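Local coordinates for protein probable TonB-dependent receptor (Pseudomonas aeruginosa, PDB 4K3F) that probably binds methionine in the periplasm for uptake, as a lipoprotein of the NlpA family, and is seen here holding selenomethionine, at residues A[115-120]-A[136-141]. Sequence-based numbering, arbitrary orientation. Where two conformers were deposited one is given.
Sequences RALLLL and ATPKDI. With MSE (selenomethionine), chain B.
Leu117 of helix 110-122 pushes its side chain against segment 136-141 in one lobe of this two-lobed, periplasmic-binding-protein fold; the segment is the end of the loop between strands 127-128 and 141-143 together with the first residue of the latter. Its CB points at the loop; chi1 of -71° sets CG anti to the carbonyl carbon, and from CG the two methyls part. CD1 presses on the backbone between Thr137 and Pro138, lying 3.3 Å from Thr137 C and 3.5 Å from Ala136 O, and it reaches the proline ring at CD, 3.8 Å off. CD2 meets the tip of Ile141, 4.3 Å from its CD1. No hydrogen bond crosses, and the loop braces itself: Thr137 N donates to Asp140 OD2 over 3.0 Å, from above the carboxylate plane, while Asp140 N donates to Thr137 O in the i to i+3 bond of the 3-10 turn 138-140. Asp140 OD1 also pairs with Lys129. Two residues earlier on the helix, Arg115 turns away from the loop into the ligand pocket. Its chain runs extended from CG to NE, Glu190 takes NH2 in a salt bridge, and NH1 donates to selenomethionine OXT at 2.8 Å, with the ligand carboxyl carbon in the guanidinium plane.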
loop_
_atom_site.group_PDB
_atom_site.type_symbol
_atom_site.label_atom_id
_atom_site.label_comp_id
_atom_site.label_asym_id
_atom_site.label_seq_id
_atom_site.Cartn_x
_atom_site.Cartn_y
_atom_site.Cartn_z
ATOM N N ARG A 115 3.418 -9.503 4.812
ATOM C CA ARG A 115 2.008 -9.192 4.904
ATOM C C ARG A 115 1.120 -10.215 4.148
ATOM O O ARG A 115 0.106 -10.677 4.667
ATOM C CB ARG A 115 1.827 -7.806 4.338
ATOM C CG ARG A 115 0.435 -7.367 4.079
ATOM C CD ARG A 115 0.485 -6.008 3.407
ATOM N NE ARG A 115 -0.789 -5.388 3.547
ATOM C CZ ARG A 115 -1.105 -4.195 3.063
ATOM N NH1 ARG A 115 -0.221 -3.512 2.335
ATOM N NH2 ARG A 115 -2.307 -3.730 3.275
ATOM N N ALA A 116 1.530 -10.548 2.924
ATOM C CA ALA A 116 0.834 -11.530 2.118
ATOM C C ALA A 116 0.840 -12.889 2.785
ATOM O O ALA A 116 -0.204 -13.546 2.850
ATOM C CB ALA A 116 1.467 -11.615 0.733
ATOM N N LEU A 117 2.014 -13.305 3.322
ATOM C CA LEU A 117 2.087 -14.600 4.003
ATOM C C LEU A 117 1.163 -14.610 5.236
ATOM O O LEU A 117 0.531 -15.629 5.548
ATOM C CB LEU A 117 3.516 -14.916 4.408
ATOM C CG LEU A 117 4.447 -15.241 3.244
ATOM C CD1 LEU A 117 5.900 -15.286 3.715
ATOM C CD2 LEU A 117 4.056 -16.574 2.621
ATOM N N LEU A 118 1.104 -13.490 5.948
ATOM C CA LEU A 118 0.204 -13.396 7.105
ATOM C C LEU A 118 -1.272 -13.520 6.724
ATOM O O LEU A 118 -2.046 -14.129 7.463
ATOM C CB LEU A 118 0.446 -12.098 7.886
ATOM C CG LEU A 118 1.770 -12.073 8.662
ATOM C CD1 LEU A 118 1.957 -10.713 9.312
ATOM C CD2 LEU A 118 1.838 -13.137 9.725
ATOM N N LEU A 119 -1.659 -12.969 5.578
ATOM C CA LEU A 119 -3.028 -13.135 5.071
ATOM C C LEU A 119 -3.257 -14.609 4.731
ATOM O O LEU A 119 -4.318 -15.169 5.047
ATOM C CB LEU A 119 -3.291 -12.244 3.832
ATOM C CG LEU A 119 -4.693 -12.409 3.241
ATOM C CD1 LEU A 119 -5.784 -12.138 4.294
ATOM C CD2 LEU A 119 -4.875 -11.555 1.990
ATOM N N LEU A 120 -2.290 -15.262 4.080
ATOM C CA LEU A 120 -2.439 -16.705 3.789
ATOM C C LEU A 120 -2.600 -17.499 5.098
ATOM O O LEU A 120 -3.377 -18.484 5.177
ATOM C CB LEU A 120 -1.260 -17.259 2.986
ATOM C CG LEU A 120 -1.119 -16.670 1.591
ATOM C CD1 LEU A 120 0.166 -17.137 0.891
ATOM C CD2 LEU A 120 -2.324 -17.027 0.750
ATOM N N ALA A 136 7.798 -12.000 8.000
ATOM C CA ALA A 136 7.916 -13.414 7.734
ATOM C C ALA A 136 8.276 -13.685 6.290
ATOM O O ALA A 136 7.925 -12.908 5.393
ATOM C CB ALA A 136 6.630 -14.136 8.105
ATOM N N THR A 137 8.977 -14.800 6.076
ATOM C CA THR A 137 9.319 -15.283 4.745
ATOM C C THR A 137 8.799 -16.705 4.563
ATOM O O THR A 137 8.390 -17.334 5.533
ATOM C CB THR A 137 10.844 -15.308 4.542
ATOM O OG1 THR A 137 11.430 -16.324 5.365
ATOM C CG2 THR A 137 11.442 -13.936 4.872
ATOM N N PRO A 138 8.828 -17.221 3.324
ATOM C CA PRO A 138 8.399 -18.613 3.106
ATOM C C PRO A 138 9.111 -19.660 3.932
ATOM O O PRO A 138 8.525 -20.728 4.189
ATOM C CB PRO A 138 8.649 -18.809 1.615
ATOM C CG PRO A 138 8.407 -17.453 1.036
ATOM C CD PRO A 138 9.064 -16.547 2.038
ATOM N N LYS A 139 10.340 -19.384 4.366
ATOM C CA LYS A 139 11.066 -20.219 5.310
ATOM C C LYS A 139 10.389 -20.395 6.681
ATOM O O LYS A 139 10.692 -21.347 7.406
ATOM C CB LYS A 139 12.476 -19.660 5.553
ATOM N N ASP A 140 9.509 -19.466 7.032
ATOM C CA ASP A 140 8.752 -19.486 8.278
ATOM C C ASP A 140 7.447 -20.284 8.209
ATOM O O ASP A 140 6.724 -20.359 9.204
ATOM C CB ASP A 140 8.451 -18.040 8.695
ATOM C CG ASP A 140 9.721 -17.254 8.933
ATOM O OD1 ASP A 140 10.721 -17.877 9.339
ATOM O OD2 ASP A 140 9.723 -16.026 8.689
ATOM N N ILE A 141 7.160 -20.903 7.058
ATOM C CA ILE A 141 5.975 -21.751 6.924
ATOM C C ILE A 141 6.237 -23.072 7.653
ATOM O O ILE A 141 7.262 -23.749 7.405
ATOM C CB ILE A 141 5.604 -21.971 5.428
ATOM C CG1 ILE A 141 5.163 -20.659 4.760
ATOM C CG2 ILE A 141 4.510 -23.014 5.238
ATOM C CD1 ILE A 141 4.942 -20.735 3.258
HETATM N N MSE B 300 -0.716 1.316 -1.153
HETATM C CA MSE B 300 0.109 0.112 -0.844
HETATM C C MSE B 300 -0.648 -0.678 0.218
HETATM O O MSE B 300 -1.165 -0.082 1.169
HETATM O OXT MSE B 300 -0.731 -1.908 0.136
HETATM C CB MSE B 300 1.514 0.489 -0.347
HETATM C CG MSE B 300 2.371 -0.720 -0.059
HETATM SE SE MSE B 300 4.080 -0.170 0.739
HETATM C CE MSE B 300 4.862 0.700 -0.743
#